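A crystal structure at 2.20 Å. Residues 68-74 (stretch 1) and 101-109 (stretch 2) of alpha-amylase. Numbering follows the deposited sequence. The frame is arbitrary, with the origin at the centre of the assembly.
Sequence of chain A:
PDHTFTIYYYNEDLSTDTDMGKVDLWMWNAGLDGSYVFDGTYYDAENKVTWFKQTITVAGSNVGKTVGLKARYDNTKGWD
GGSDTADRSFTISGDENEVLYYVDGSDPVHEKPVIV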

# COMPACT_ATOMS: atom_id res chain seq x y z
N GLY A 68 -2.81 -9.42 4.92
CA GLY A 68 -3.75 -8.53 5.55
C GLY A 68 -3.10 -7.17 5.74
O GLY A 68 -1.93 -7.10 6.11
N LEU A 69 -3.84 -6.10 5.48
CA LEU A 69 -3.29 -4.77 5.64
C LEU A 69 -4.35 -3.68 5.77
O LEU A 69 -5.50 -3.88 5.42
CB LEU A 69 -2.36 -4.42 4.47
CG LEU A 69 -3.03 -3.80 3.24
CD1 LEU A 69 -1.98 -3.24 2.30
CD2 LEU A 69 -3.91 -4.81 2.51
N LYS A 70 -3.93 -2.53 6.28
CA LYS A 70 -4.75 -1.33 6.22
C LYS A 70 -3.86 -0.09 6.29
O LYS A 70 -2.84 -0.09 6.97
CB LYS A 70 -5.79 -1.32 7.35
CG LYS A 70 -5.18 -1.32 8.73
CD LYS A 70 -6.25 -1.49 9.81
CE LYS A 70 -6.81 -2.90 9.82
NZ LYS A 70 -7.62 -3.17 11.04
N ALA A 71 -4.25 0.96 5.58
CA ALA A 71 -3.50 2.21 5.61
C ALA A 71 -3.68 2.92 6.96
O ALA A 71 -4.72 2.77 7.60
CB ALA A 71 -3.94 3.11 4.47
N ARG A 72 -2.66 3.67 7.39
CA ARG A 72 -2.76 4.54 8.56
C ARG A 72 -2.31 5.94 8.17
O ARG A 72 -1.31 6.10 7.48
CB ARG A 72 -1.93 4.00 9.73
CG ARG A 72 -2.35 2.62 10.18
CD ARG A 72 -1.67 2.25 11.49
NE ARG A 72 -0.23 2.45 11.41
CZ ARG A 72 0.60 2.31 12.44
NH1 ARG A 72 0.14 1.96 13.63
NH2 ARG A 72 1.90 2.53 12.27
N TYR A 73 -3.06 6.95 8.61
CA TYR A 73 -2.94 8.30 8.03
C TYR A 73 -1.87 9.18 8.67
O TYR A 73 -1.34 10.08 8.02
CB TYR A 73 -4.29 9.02 8.11
CG TYR A 73 -5.43 8.29 7.43
CD1 TYR A 73 -5.21 7.45 6.35
CD2 TYR A 73 -6.73 8.44 7.88
CE1 TYR A 73 -6.25 6.78 5.74
CE2 TYR A 73 -7.78 7.78 7.28
CZ TYR A 73 -7.54 6.95 6.20
OH TYR A 73 -8.58 6.29 5.60
N ASP A 74 -1.57 8.94 9.94
CA ASP A 74 -0.61 9.77 10.65
C ASP A 74 0.05 8.95 11.74
O ASP A 74 -0.43 8.92 12.88
CB ASP A 74 -1.29 11.02 11.23
CG ASP A 74 -0.29 12.08 11.69
OD1 ASP A 74 0.91 11.77 11.83
OD2 ASP A 74 -0.72 13.23 11.92
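Stretch 2, residues 101-109: YYVDGSDPV

Stretch 1 is the end of a strand, 68-72, followed by the loop residues Y73 and D74. Stretch 2 begins with the last residues of another strand, 101-103, and then turns. V103 to S106 form a type II beta turn, closed by the backbone hydrogen bond from S106 N to V103 O at 3.1 Å. G105 takes the third position of the turn with phi/psi of 113/-2. A CB there would be jammed against the carbonyl oxygen of D104, so the conformation by itself calls for glycine. Beyond the turn the chain doubles back. Y101 N bonds to V109 O at 2.7 Å and V109 N to Y101 O at 2.9 Å, which ties the two ends of the stretch together.

The two strands do not pair through their backbones. Their axes come no nearer than 9.3 Å, and their N-to-C directions differ by 55°, with a signed crossing angle of -55°. The contact is therefore made largely by side chains. In register, A71 CA lies 7.4 Å from D104 CA, and L69 CA lies 8.9 Å from D107 CA. The surface buried between the stretches is modest, 275 Å² with both sides summed.

Strand alternation sets the pattern in stretch 1. L69 and A71 point toward stretch 2, while K70 and R72 point away. From stretch 2, Y102, D104 and P108 point toward stretch 1.

Apolar contacts centre on L69 and A71. L69 CD1 is 4.2 Å from Y102 CD2, and L69 CD2 is 3.8 Å from P108 CG. L69 CD1 also lies 4.2 Å from P108 CG, so this methyl touches both residues, while L69 CD2 approaches the proline more closely. A71 CB packs 3.8 Å from Y102 CE2. Y102 has the t rotamer at chi1 and has more of its surface covered by stretch 1 than any other residue of stretch 2, 67 Å².

Two hydrogen bonds cross the contact. A71 N donates to Y102 OH at 3.1 Å, with an N-H...O angle of 158°. The tyrosine hydroxyl thus reaches the backbone of stretch 1, and A71 N lies at the edge of the ring, near its plane. K70 meets the same hydroxyl through its main chain, with K70 CA 3.7 Å from Y102 OH. The second bond runs from Y73 OH to D104 OD1 at 2.8 Å. The CA-to-CB bond of Y73 points sideways, but the long side chain brings its hydroxyl to the carboxylate. D104 OD1 lies near the plane of the Y73 ring, at its edge. The same oxygen is 4.3 Å from A71 CB.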

# COMPACT_ATOMS: atom_id res chain seq x y z
N TYR A 101 -2.52 -1.73 -6.49
CA TYR A 101 -3.19 -0.44 -6.42
C TYR A 101 -4.17 -0.42 -5.27
O TYR A 101 -5.21 -1.08 -5.30
CB TYR A 101 -3.89 -0.12 -7.73
CG TYR A 101 -2.96 0.02 -8.90
CD1 TYR A 101 -2.39 1.24 -9.22
CD2 TYR A 101 -2.63 -1.08 -9.67
CE1 TYR A 101 -1.52 1.36 -10.29
CE2 TYR A 101 -1.77 -0.97 -10.73
CZ TYR A 101 -1.22 0.25 -11.04
OH TYR A 101 -0.36 0.34 -12.11
N TYR A 102 -3.83 0.35 -4.24
CA TYR A 102 -4.63 0.42 -3.04
C TYR A 102 -5.30 1.78 -2.98
O TYR A 102 -4.67 2.79 -2.65
CB TYR A 102 -3.75 0.14 -1.82
CG TYR A 102 -4.43 0.21 -0.47
CD1 TYR A 102 -5.82 0.20 -0.35
CD2 TYR A 102 -3.68 0.22 0.70
CE1 TYR A 102 -6.43 0.25 0.89
CE2 TYR A 102 -4.28 0.26 1.95
CZ TYR A 102 -5.66 0.28 2.03
OH TYR A 102 -6.28 0.32 3.26
N VAL A 103 -6.58 1.80 -3.34
CA VAL A 103 -7.41 2.98 -3.13
C VAL A 103 -8.02 2.87 -1.74
O VAL A 103 -8.63 1.85 -1.41
CB VAL A 103 -8.52 3.11 -4.19
CG1 VAL A 103 -9.61 4.07 -3.71
CG2 VAL A 103 -7.93 3.57 -5.51
N ASP A 104 -7.81 3.89 -0.92
CA ASP A 104 -8.40 3.96 0.41
C ASP A 104 -9.90 3.70 0.29
O ASP A 104 -10.59 4.39 -0.47
CB ASP A 104 -8.12 5.32 1.05
CG ASP A 104 -8.51 5.35 2.52
OD1 ASP A 104 -7.68 4.92 3.35
OD2 ASP A 104 -9.63 5.78 2.83
N GLY A 105 -10.39 2.69 1.00
CA GLY A 105 -11.79 2.32 0.93
C GLY A 105 -12.06 0.96 0.29
O GLY A 105 -13.21 0.53 0.22
N SER A 106 -11.01 0.28 -0.17
CA SER A 106 -11.18 -1.02 -0.80
C SER A 106 -9.91 -1.88 -0.76
O SER A 106 -8.81 -1.37 -0.53
CB SER A 106 -11.64 -0.85 -2.25
OG SER A 106 -10.90 0.17 -2.91
N ASP A 107 -10.07 -3.18 -0.99
CA ASP A 107 -8.95 -4.09 -1.13
C ASP A 107 -7.99 -3.59 -2.22
O ASP A 107 -8.43 -3.03 -3.23
CB ASP A 107 -9.43 -5.51 -1.46
CG ASP A 107 -9.83 -6.30 -0.22
OD1 ASP A 107 -9.26 -6.06 0.86
OD2 ASP A 107 -10.70 -7.19 -0.33
N PRO A 108 -6.68 -3.77 -2.02
CA PRO A 108 -5.74 -3.44 -3.09
C PRO A 108 -5.88 -4.43 -4.25
O PRO A 108 -6.17 -5.61 -4.01
CB PRO A 108 -4.36 -3.57 -2.43
CG PRO A 108 -4.63 -3.52 -0.94
CD PRO A 108 -5.98 -4.18 -0.78
N VAL A 109 -5.71 -3.95 -5.48
CA VAL A 109 -5.85 -4.80 -6.66
C VAL A 109 -4.66 -4.70 -7.60
O VAL A 109 -3.95 -3.69 -7.63
CB VAL A 109 -7.12 -4.44 -7.43
CG1 VAL A 109 -8.36 -4.94 -6.68
CG2 VAL A 109 -7.17 -2.94 -7.69